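Local atomic coordinates of multi-copper Oxidase CueO (Ochrobactrum, PDB entry 6EVG), a protein that oxidises phenolic and lignin-related compounds as a laccase-like multicopper oxidase, probably passing the electrons through its coppers to dioxygen. Residues A[39-44]-A[57-62]; A[65-70]-A[147-152]; A[78-83]-A[107-112]. All blocks are in the same frame, centred on the assembly; numbering follows the deposited sequence.

Contact 1: A[39-44]-A[57-62]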
ATOM      1  N   LEU A  39     -18.659   5.528   1.216  1.00  8.79           N
ATOM      2  CA  LEU A  39     -17.545   5.241   2.142  1.00  8.75           C
ATOM      3  C   LEU A  39     -17.605   6.221   3.289  1.00  9.32           C
ATOM      4  O   LEU A  39     -17.374   7.401   3.119  1.00 14.21           O
ATOM      5  CB  LEU A  39     -16.213   5.414   1.414  1.00  8.67           C
ATOM      6  CG  LEU A  39     -16.030   4.541   0.164  1.00  8.85           C
ATOM      7  CD1 LEU A  39     -14.778   5.009  -0.615  1.00 10.63           C
ATOM      8  CD2 LEU A  39     -15.885   3.063   0.547  1.00  9.08           C
ATOM      9  N   LYS A  40     -17.881   5.756   4.501  1.00  8.18           N
ATOM     10  CA  LYS A  40     -18.047   6.608   5.662  1.00  8.93           C
ATOM     11  C   LYS A  40     -16.894   6.340   6.631  1.00  8.37           C
ATOM     12  O   LYS A  40     -16.774   5.240   7.188  1.00  9.29           O
ATOM     13  CB  LYS A  40     -19.391   6.378   6.338  1.00 10.85           C
ATOM     14  CG  LYS A  40     -19.579   7.312   7.564  1.00 13.32           C
ATOM     15  CD  LYS A  40     -20.877   7.071   8.282  1.00 19.09           C
ATOM     16  CE  LYS A  40     -20.986   7.890   9.571  1.00 24.15           C
ATOM     17  NZ  LYS A  40     -22.354   7.660  10.112  1.00 31.62           N
ATOM     18  N   VAL A  41     -16.076   7.359   6.845  1.00  8.18           N
ATOM     19  CA  VAL A  41     -14.936   7.272   7.777  1.00  7.89           C
ATOM     20  C   VAL A  41     -15.470   7.547   9.179  1.00  8.22           C
ATOM     21  O   VAL A  41     -16.205   8.535   9.395  1.00  9.25           O
ATOM     22  CB  VAL A  41     -13.829   8.267   7.366  1.00  8.26           C
ATOM     23  CG1 VAL A  41     -12.658   8.098   8.288  1.00  8.91           C
ATOM     24  CG2 VAL A  41     -13.450   8.072   5.889  1.00  9.60           C
ATOM     25  N   GLN A  42     -15.095   6.718  10.150  1.00  8.59           N
ATOM     26  CA  GLN A  42     -15.688   6.773  11.454  1.00  9.02           C
ATOM     27  C   GLN A  42     -14.776   6.192  12.518  1.00  9.19           C
ATOM     28  O   GLN A  42     -13.997   5.294  12.233  1.00 10.00           O
ATOM     29  CB  GLN A  42     -17.021   6.008  11.463  1.00 10.60           C
ATOM     30  CG  GLN A  42     -16.844   4.540  11.058  1.00 12.58           C
ATOM     31  CD  GLN A  42     -18.167   3.876  10.688  1.00 13.35           C
ATOM     32  OE1 GLN A  42     -18.740   3.167  11.517  1.00 15.96           O
ATOM     33  NE2 GLN A  42     -18.636   4.050   9.459  1.00 14.40           N
ATOM     34  N   THR A  43     -14.902   6.695  13.734  1.00  9.45           N
ATOM     35  CA  THR A  43     -14.227   6.083  14.880  1.00  9.15           C
ATOM     36  C   THR A  43     -15.049   4.941  15.439  1.00 10.01           C
ATOM     37  O   THR A  43     -16.258   4.837  15.208  1.00 12.67           O
ATOM     38  CB  THR A  43     -13.865   7.096  15.970  1.00 11.23           C
ATOM     39  OG1 THR A  43     -15.082   7.629  16.467  1.00 14.33           O
ATOM     40  CG2 THR A  43     -12.929   8.189  15.479  1.00 12.33           C
ATOM     41  N   GLY A  44     -14.392   4.103  16.239  1.00 10.18           N
ATOM     42  CA  GLY A  44     -15.118   3.036  16.923  1.00 11.53           C
ATOM     43  C   GLY A  44     -14.153   2.311  17.870  1.00 10.82           C
ATOM     44  O   GLY A  44     -13.161   2.889  18.308  1.00 10.72           O
ATOM     45  N   ALA A  57     -10.468   3.348  14.192  1.00  7.74           N
ATOM     46  CA  ALA A  57     -11.263   4.042  13.187  1.00  7.44           C
ATOM     47  C   ALA A  57     -11.201   3.233  11.922  1.00  7.80           C
ATOM     48  O   ALA A  57     -10.222   2.533  11.673  1.00  8.44           O
ATOM     49  CB  ALA A  57     -10.761   5.467  12.957  1.00  8.79           C
ATOM     50  N   GLY A  58     -12.237   3.343  11.097  1.00  7.92           N
ATOM     51  CA  GLY A  58     -12.316   2.604   9.869  1.00  7.78           C
ATOM     52  C   GLY A  58     -13.246   3.223   8.885  1.00  7.18           C
ATOM     53  O   GLY A  58     -13.695   4.359   9.050  1.00  8.49           O
ATOM     54  N   ILE A  59     -13.548   2.453   7.834  1.00  7.09           N
ATOM     55  CA  ILE A  59     -14.406   2.880   6.742  1.00  7.51           C
ATOM     56  C   ILE A  59     -15.573   1.911   6.690  1.00  7.51           C
ATOM     57  O   ILE A  59     -15.383   0.684   6.548  1.00  8.11           O
ATOM     58  CB  ILE A  59     -13.657   2.933   5.393  1.00  7.67           C
ATOM     59  CG1 ILE A  59     -12.391   3.796   5.524  1.00  8.21           C
ATOM     60  CG2 ILE A  59     -14.592   3.411   4.307  1.00  8.88           C
ATOM     61  CD1 ILE A  59     -11.555   3.887   4.292  1.00  9.25           C
ATOM     62  N   ASN A  60     -16.801   2.432   6.841  1.00  7.88           N
ATOM     63  CA  ASN A  60     -17.982   1.580   6.895  1.00  8.48           C
ATOM     64  C   ASN A  60     -17.883   0.549   8.036  1.00  8.95           C
ATOM     65  O   ASN A  60     -18.451  -0.557   7.953  1.00 10.89           O
ATOM     66  CB  ASN A  60     -18.302   0.909   5.587  1.00  8.92           C
ATOM     67  CG  ASN A  60     -18.586   1.878   4.475  1.00  8.65           C
ATOM     68  OD1 ASN A  60     -18.791   3.088   4.702  1.00 10.23           O
ATOM     69  ND2 ASN A  60     -18.653   1.391   3.249  1.00  8.62           N
ATOM     70  N   GLY A  61     -17.243   0.924   9.106  1.00  8.74           N
ATOM     71  CA  GLY A  61     -17.004   0.100  10.262  1.00  8.98           C
ATOM     72  C   GLY A  61     -15.854   0.650  11.042  1.00  8.91           C
ATOM     73  O   GLY A  61     -15.317   1.706  10.729  1.00  9.90           O
ATOM     74  N   ALA A  62     -15.490  -0.066  12.133  1.00  9.59           N
ATOM     75  CA  ALA A  62     -14.566   0.470  13.110  1.00  9.99           C
ATOM     76  C   ALA A  62     -13.102   0.266  12.821  1.00  8.78           C
ATOM     77  O   ALA A  62     -12.238   0.826  13.498  1.00  9.35           O
ATOM     78  CB  ALA A  62     -14.879  -0.130  14.469  1.00 12.00           C
TER
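Gln42 lays its carboxamide over the peptide of Gly61, with CD, OE1 and NE2 almost equally far from Gly61 N and CD 3.5 Å from it. CG stands between the backbone N and the carbonyl carbon (chi1 58°), which brings it to 3.2 Å from Gly61 O. NE2 then turns back along its own strand and donates to Lys40 O at 3.2 Å, from 49° above that carbonyl's plane. Asn60 N reaches Lys40 O from the opposite face at 2.8 Å, so two donors grip one oxygen. An alanine in place of Gln42 would probably leave Lys40 O with Asn60 N as its one donor among these residues and open a gap over the peptide of Gly61.

Asn60 also works through its side chain. CG lies beside Asn60's own backbone N, and from there OD1 accepts from Lys40 N at 2.8 Å, while ND2 bonds to Lys38 O. The side-chain amide thus continues the pairing past the end of strand 54-59, and asparagine suits the left-handed backbone (phi 58°) that starts the turn. Gly58, paired with Gln42 through two backbone bonds, lies beneath the returning chain, where a CB would run into Gly61 O. Gly44 is similarly confined, since a CB there would collide with Ala62 CB.

On the other face, Val41, Thr43, Ala57 and Ile59 line up. The side chains of Ile59 and Leu39 cross obliquely, with Ile59 CG2 3.9 Å from Leu39 CB, and both residues also touch Phe130 of strand 126-131. Thr43 and Ala57 form a close non-hydrogen-bonded pair, helped by the small alanine. This is an antiparallel beta hairpin, largely apolar on the face of Val41, Ala57 and Ile59, whose second strand, 54-59, forms the edge of a sheet in a cupredoxin-type beta sandwich.

Contact 2: A[65-70]-A[147-152]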
ATOM      1  N   GLY A  65     -11.782  -1.586   6.067  1.00  6.99           N
ATOM      2  CA  GLY A  65     -12.752  -1.059   5.136  1.00  7.29           C
ATOM      3  C   GLY A  65     -13.116  -2.096   4.113  1.00  7.23           C
ATOM      4  O   GLY A  65     -12.616  -3.221   4.113  1.00  8.55           O
ATOM      5  N   PRO A  66     -14.034  -1.747   3.207  1.00  7.08           N
ATOM      6  CA  PRO A  66     -14.451  -2.667   2.149  1.00  7.10           C
ATOM      7  C   PRO A  66     -13.364  -2.870   1.094  1.00  6.80           C
ATOM      8  O   PRO A  66     -12.430  -2.076   0.978  1.00  7.82           O
ATOM      9  CB  PRO A  66     -15.647  -1.968   1.531  1.00  7.92           C
ATOM     10  CG  PRO A  66     -15.342  -0.504   1.726  1.00  8.39           C
ATOM     11  CD  PRO A  66     -14.681  -0.454   3.080  1.00  8.31           C
ATOM     12  N   LEU A  67     -13.586  -3.911   0.283  1.00  7.03           N
ATOM     13  CA  LEU A  67     -12.913  -4.049  -1.025  1.00  7.46           C
ATOM     14  C   LEU A  67     -13.897  -3.562  -2.072  1.00  6.66           C
ATOM     15  O   LEU A  67     -14.958  -4.157  -2.267  1.00  7.96           O
ATOM     16  CB  LEU A  67     -12.440  -5.476  -1.260  1.00  8.07           C
ATOM     17  CG  LEU A  67     -11.620  -5.648  -2.564  1.00  8.55           C
ATOM     18  CD1 LEU A  67     -10.532  -6.659  -2.403  1.00  9.80           C
ATOM     19  CD2 LEU A  67     -12.476  -5.912  -3.766  1.00  9.72           C
ATOM     20  N   VAL A  68     -13.565  -2.421  -2.663  1.00  6.95           N
ATOM     21  CA  VAL A  68     -14.351  -1.801  -3.729  1.00  7.13           C
ATOM     22  C   VAL A  68     -13.870  -2.372  -5.055  1.00  7.57           C
ATOM     23  O   VAL A  68     -12.694  -2.306  -5.378  1.00  9.17           O
ATOM     24  CB  VAL A  68     -14.195  -0.273  -3.710  1.00  7.54           C
ATOM     25  CG1 VAL A  68     -14.997   0.360  -4.842  1.00  8.27           C
ATOM     26  CG2 VAL A  68     -14.581   0.288  -2.369  1.00  7.90           C
ATOM     27  N   ARG A  69     -14.781  -3.002  -5.829  1.00  7.30           N
ATOM     28  CA  ARG A  69     -14.420  -3.565  -7.129  1.00  7.92           C
ATOM     29  C   ARG A  69     -15.015  -2.717  -8.245  1.00  8.22           C
ATOM     30  O   ARG A  69     -16.248  -2.505  -8.263  1.00  9.39           O
ATOM     31  CB  ARG A  69     -14.888  -4.995  -7.219  1.00  9.79           C
ATOM     32  CG  ARG A  69     -14.402  -5.669  -8.493  1.00 12.23           C
ATOM     33  CD  ARG A  69     -14.375  -7.190  -8.353  1.00 17.30           C
ATOM     34  NE  ARG A  69     -15.704  -7.616  -8.333  1.00 17.85           N
ATOM     35  CZ  ARG A  69     -16.147  -8.862  -7.984  1.00 16.76           C
ATOM     36  NH1 ARG A  69     -15.333  -9.841  -7.579  1.00 18.83           N
ATOM     37  NH2 ARG A  69     -17.432  -9.134  -8.099  1.00 19.73           N
ATOM     38  N   LEU A  70     -14.159  -2.171  -9.080  1.00  8.11           N
ATOM     39  CA  LEU A  70     -14.495  -1.292 -10.170  1.00  8.32           C
ATOM     40  C   LEU A  70     -14.099  -1.893 -11.490  1.00  8.79           C
ATOM     41  O   LEU A  70     -13.042  -2.504 -11.625  1.00 10.49           O
ATOM     42  CB  LEU A  70     -13.750   0.015  -9.995  1.00  9.33           C
ATOM     43  CG  LEU A  70     -14.022   0.766  -8.679  1.00 10.02           C
ATOM     44  CD1 LEU A  70     -13.172   2.013  -8.619  1.00 12.94           C
ATOM     45  CD2 LEU A  70     -15.466   1.062  -8.453  1.00 10.24           C
ATOM     46  N   ALA A 147      -8.554   2.492   6.254  1.00  7.20           N
ATOM     47  CA  ALA A 147      -8.073   2.040   4.949  1.00  7.30           C
ATOM     48  C   ALA A 147      -9.132   1.189   4.322  1.00  7.01           C
ATOM     49  O   ALA A 147      -9.947   0.593   5.016  1.00  8.44           O
ATOM     50  CB  ALA A 147      -6.791   1.230   5.039  1.00  8.64           C
ATOM     51  N   GLY A 148      -9.083   1.110   2.987  1.00  6.71           N
ATOM     52  CA  GLY A 148      -9.886   0.122   2.251  1.00  7.02           C
ATOM     53  C   GLY A 148      -9.106  -0.319   1.013  1.00  6.31           C
ATOM     54  O   GLY A 148      -8.033   0.175   0.754  1.00  6.73           O
ATOM     55  N   LEU A 149      -9.699  -1.267   0.301  1.00  6.13           N
ATOM     56  CA  LEU A 149      -9.068  -1.890  -0.859  1.00  6.27           C
ATOM     57  C   LEU A 149      -9.847  -1.542  -2.111  1.00  6.05           C
ATOM     58  O   LEU A 149     -11.049  -1.306  -2.050  1.00  6.53           O
ATOM     59  CB  LEU A 149      -8.976  -3.413  -0.669  1.00  6.60           C
ATOM     60  CG  LEU A 149      -8.279  -3.856   0.588  1.00  7.20           C
ATOM     61  CD1 LEU A 149      -8.300  -5.378   0.704  1.00  8.73           C
ATOM     62  CD2 LEU A 149      -6.844  -3.335   0.670  1.00  8.47           C
ATOM     63  N   MET A 150      -9.169  -1.523  -3.263  1.00  6.53           N
ATOM     64  CA  MET A 150      -9.806  -1.113  -4.516  1.00  6.90           C
ATOM     65  C   MET A 150      -9.261  -1.871  -5.687  1.00  7.19           C
ATOM     66  O   MET A 150      -8.118  -1.594  -6.087  1.00  8.20           O
ATOM     67  CB  MET A 150      -9.645   0.416  -4.690  1.00  7.97           C
ATOM     68  CG  MET A 150     -10.360   0.954  -5.907  1.00  9.36           C
ATOM     69  SD  MET A 150     -10.435   2.779  -5.941  1.00 10.98           S
ATOM     70  CE  MET A 150     -11.719   3.122  -4.775  1.00 11.94           C
ATOM     71  N   VAL A 151     -10.007  -2.830  -6.200  1.00  7.03           N
ATOM     72  CA  VAL A 151      -9.621  -3.599  -7.361  1.00  7.59           C
ATOM     73  C   VAL A 151     -10.199  -2.982  -8.620  1.00  7.65           C
ATOM     74  O   VAL A 151     -11.403  -2.692  -8.669  1.00  9.00           O
ATOM     75  CB  VAL A 151     -10.082  -5.075  -7.208  1.00  8.45           C
ATOM     76  CG1 VAL A 151      -9.939  -5.823  -8.527  1.00  9.82           C
ATOM     77  CG2 VAL A 151      -9.317  -5.755  -6.098  1.00  8.96           C
ATOM     78  N   VAL A 152      -9.348  -2.776  -9.630  1.00  7.23           N
ATOM     79  CA  VAL A 152      -9.798  -2.473 -10.981  1.00  7.67           C
ATOM     80  C   VAL A 152      -9.702  -3.773 -11.772  1.00  7.62           C
ATOM     81  O   VAL A 152      -8.625  -4.366 -11.838  1.00  8.27           O
ATOM     82  CB  VAL A 152      -8.960  -1.368 -11.658  1.00  8.17           C
ATOM     83  CG1 VAL A 152      -9.368  -1.218 -13.114  1.00  9.76           C
ATOM     84  CG2 VAL A 152      -9.157  -0.053 -10.903  1.00  9.60           C
TER
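Leu149 spends both its backbone polar atoms on strand 67-71 and the residue before it. Its N donates to Pro66 O at 2.9 Å, almost straight at 176°, and its O accepts from Val68 N at 2.8 Å. Val151 repeats the pattern two residues on: its N goes to Val68 O at 2.9 Å, more bent at 144°, and its O takes Leu70 N at 2.8 Å and 177°. This is parallel pairing, in which alternate residues turn their backbone N-H and C=O to the partner strand. The peptides of Leu67 and Arg69 bond instead to strand 28-29 and its approach. Pro66, lacking an N-H, can give this ladder only its carbonyl. At Gly65 the N lies near Ala147 O, but at too poor an angle for a bond; a CB there would strike that oxygen.

The side chains meeting here are chiefly hydrocarbon. Leu67 CG, anti to the backbone N, rests on Leu149 CB at 3.9 Å, and CD2 of Leu67 meets Val151 CG2 at the same distance. On the other face Leu70 CD1 touches Met150 SD, again at 3.9 Å, a thioether adding bulk without requiring a partner. The charged Arg69 sends its guanidinium away to a salt bridge with Glu30. Polarity across this buried contact is thus confined to the backbone, where the ladder pays for burying the peptides and leucine, valine and methionine can fill both faces.

Contact 3: A[78-83]-A[107-112]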
ATOM      1  N   LEU A  78     -17.352   8.218  -5.978  1.00  8.67           N
ATOM      2  CA  LEU A  78     -16.776   7.760  -4.707  1.00  8.58           C
ATOM      3  C   LEU A  78     -17.237   8.737  -3.639  1.00  9.02           C
ATOM      4  O   LEU A  78     -16.674   9.812  -3.477  1.00 10.50           O
ATOM      5  CB  LEU A  78     -15.251   7.676  -4.814  1.00  9.01           C
ATOM      6  CG  LEU A  78     -14.728   6.670  -5.843  1.00 10.30           C
ATOM      7  CD1 LEU A  78     -13.232   6.790  -6.037  1.00 10.82           C
ATOM      8  CD2 LEU A  78     -15.094   5.233  -5.488  1.00 11.81           C
ATOM      9  N   SER A  79     -18.338   8.372  -2.976  1.00  9.10           N
ATOM     10  CA  SER A  79     -19.023   9.252  -2.040  1.00  9.87           C
ATOM     11  C   SER A  79     -18.452   9.055  -0.664  1.00  9.84           C
ATOM     12  O   SER A  79     -18.808   8.074   0.028  1.00 12.86           O
ATOM     13  CB  SER A  79     -20.508   8.987  -2.044  1.00 11.33           C
ATOM     14  OG  SER A  79     -21.180   9.830  -1.168  1.00 14.65           O
ATOM     15  N   VAL A  80     -17.574   9.966  -0.210  1.00  8.83           N
ATOM     16  CA  VAL A  80     -16.852   9.847   1.045  1.00  8.76           C
ATOM     17  C   VAL A  80     -17.509  10.749   2.081  1.00  9.95           C
ATOM     18  O   VAL A  80     -17.647  11.956   1.879  1.00 15.41           O
ATOM     19  CB  VAL A  80     -15.382  10.219   0.893  1.00  9.24           C
ATOM     20  CG1 VAL A  80     -14.630  10.001   2.210  1.00  9.53           C
ATOM     21  CG2 VAL A  80     -14.726   9.413  -0.242  1.00  9.57           C
ATOM     22  N   GLU A  81     -17.924  10.221   3.195  1.00  8.61           N
ATOM     23  CA  GLU A  81     -18.465  11.002   4.310  1.00  9.05           C
ATOM     24  C   GLU A  81     -17.503  10.939   5.485  1.00  8.57           C
ATOM     25  O   GLU A  81     -17.062   9.842   5.867  1.00  9.71           O
ATOM     26  CB  GLU A  81     -19.794  10.425   4.736  1.00 10.88           C
ATOM     27  CG  GLU A  81     -20.429  11.079   5.903  1.00 16.94           C
ATOM     28  CD  GLU A  81     -21.815  10.571   6.271  1.00 22.37           C
ATOM     29  OE1 GLU A  81     -22.439   9.810   5.535  1.00 28.56           O
ATOM     30  OE2 GLU A  81     -22.315  10.974   7.327  1.00 32.38           O
ATOM     31  N   ASN A  82     -17.179  12.098   6.049  1.00  8.56           N
ATOM     32  CA  ASN A  82     -16.357  12.165   7.244  1.00  8.72           C
ATOM     33  C   ASN A  82     -17.214  12.187   8.459  1.00  8.49           C
ATOM     34  O   ASN A  82     -17.789  13.215   8.820  1.00 10.15           O
ATOM     35  CB  ASN A  82     -15.439  13.379   7.202  1.00  9.52           C
ATOM     36  CG  ASN A  82     -14.531  13.447   8.399  1.00  8.65           C
ATOM     37  OD1 ASN A  82     -14.526  12.515   9.230  1.00  9.72           O
ATOM     38  ND2 ASN A  82     -13.712  14.482   8.516  1.00  9.50           N
ATOM     39  N   GLY A  83     -17.395  11.026   9.105  1.00  8.65           N
ATOM     40  CA  GLY A  83     -18.135  10.922  10.304  1.00  9.35           C
ATOM     41  C   GLY A  83     -17.356  11.151  11.585  1.00  8.96           C
ATOM     42  O   GLY A  83     -17.849  10.863  12.672  1.00 10.74           O
ATOM     43  N   ASN A 107      -6.881  19.469   0.320  1.00 11.86           N
ATOM     44  CA  ASN A 107      -8.350  19.331   0.189  1.00 12.03           C
ATOM     45  C   ASN A 107      -8.903  18.406   1.242  1.00 11.45           C
ATOM     46  O   ASN A 107      -9.571  17.434   0.949  1.00 13.79           O
ATOM     47  CB  ASN A 107      -8.743  18.959  -1.252  1.00 11.93           C
ATOM     48  CG  ASN A 107      -8.259  17.588  -1.745  1.00 11.89           C
ATOM     49  OD1 ASN A 107      -7.197  17.094  -1.350  1.00 13.02           O
ATOM     50  ND2 ASN A 107      -9.009  16.996  -2.698  1.00 12.41           N
ATOM     51  N   VAL A 108      -8.688  18.749   2.492  1.00 11.13           N
ATOM     52  CA  VAL A 108      -9.161  17.983   3.615  1.00 10.41           C
ATOM     53  C   VAL A 108     -10.678  18.050   3.689  1.00  9.61           C
ATOM     54  O   VAL A 108     -11.280  19.119   3.525  1.00 10.88           O
ATOM     55  CB  VAL A 108      -8.515  18.524   4.912  1.00 12.05           C
ATOM     56  CG1 VAL A 108      -9.073  17.839   6.160  1.00 12.71           C
ATOM     57  CG2 VAL A 108      -6.981  18.346   4.885  1.00 13.06           C
ATOM     58  N   ILE A 109     -11.298  16.912   3.992  1.00  9.51           N
ATOM     59  CA  ILE A 109     -12.734  16.835   4.234  1.00  9.33           C
ATOM     60  C   ILE A 109     -13.007  17.220   5.693  1.00  9.08           C
ATOM     61  O   ILE A 109     -12.577  16.518   6.619  1.00  9.70           O
ATOM     62  CB  ILE A 109     -13.296  15.392   3.986  1.00  9.45           C
ATOM     63  CG1 ILE A 109     -12.805  14.801   2.696  1.00 10.36           C
ATOM     64  CG2 ILE A 109     -14.829  15.423   4.075  1.00 10.19           C
ATOM     65  CD1 ILE A 109     -13.118  13.345   2.572  1.00 11.66           C
ATOM     66  N   ALA A 110     -13.671  18.344   5.888  1.00 10.17           N
ATOM     67  CA  ALA A 110     -13.927  18.807   7.225  1.00 10.65           C
ATOM     68  C   ALA A 110     -14.802  17.828   8.004  1.00 10.48           C
ATOM     69  O   ALA A 110     -15.600  17.035   7.445  1.00 10.89           O
ATOM     70  CB  ALA A 110     -14.612  20.152   7.211  1.00 12.91           C
ATOM     71  N   ALA A 111     -14.632  17.892   9.318  1.00 12.08           N
ATOM     72  CA  ALA A 111     -15.442  17.082  10.217  1.00 11.99           C
ATOM     73  C   ALA A 111     -16.909  17.167   9.886  1.00 12.59           C
ATOM     74  O   ALA A 111     -17.488  18.282   9.747  1.00 14.50           O
ATOM     75  CB  ALA A 111     -15.270  17.518  11.660  1.00 13.21           C
ATOM     76  N   GLY A 112     -17.550  16.014   9.723  1.00 12.94           N
ATOM     77  CA  GLY A 112     -18.955  15.922   9.430  1.00 14.17           C
ATOM     78  C   GLY A 112     -19.365  16.174   7.971  1.00 14.04           C
ATOM     79  O   GLY A 112     -20.570  16.048   7.673  1.00 18.39           O
TER
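Asn82 and Ile109 carry the polar part of the contact. Asn82 CG lies anti to the backbone N (chi1 -178°), directing the carboxamide toward the loop 107-112, where ND2 donates to Ile109 O at 3.0 Å. The bond is somewhat bent, 146° at the hydrogen, and ND2 sits 42° above the plane of the carbonyl. The amide has further work: ND2 also donates to Glu86 O, and OD1 accepts from Met84 N, two residues along, in an Asx turn. With bonds at both of its ends the buried carboxamide is fixed in rotation, a task to which asparagine, short and carrying donor and acceptor together, is well fitted. A weak backbone bond joins Gly112 N to Asn82 O, 3.0 Å long but strongly bent. Gly112 has a positive phi, a conformation that favours glycine.

The two segments belong to the first cupredoxin-type domain of the multicopper oxidase fold. Strand 75-82 is flanked in its sheet by strand 114-120, and residues 107-112 are the end of the long connection that leads into that neighbour. Asn107, farther back in this connection, touches His484, which lies in the C-terminal part of the chain, as do the copper ligands His434, Cys490 and His495.

Apolar contacts complete the joint. Val80 CG1 meets Ile109 CD1 at 3.7 Å, the two side chains crossing at about a right angle. Ile109 CG2, on the other branch, reaches Asn82 CB at 3.8 Å, so the isoleucine spans two residues that point the same way from the strand. Both Val80 and Ile109 also touch Trp115, and Val80 packs against Trp92 and Leu90.

From the N terminus, contact 1 comes first: the hairpin 39-44/57-62 closes a loop of twelve residues and is complete before the others begin. The chain then enters 65-70, whose partner 147-152 arrives only 76 residues later, so contact 2 closes a long loop. Contact 3 opens and closes within that span, with 23 residues between its segments; no two contacts cross. Contacts 1 and 3 share a sheet, strands 36-46 and 75-82 being neighbours, while contact 2 lies in the other sheet of the same domain. Ile59 CD1 packing on Ala147 and Gly148, and Met150 CE meeting Leu78 CD2, join the two sheets.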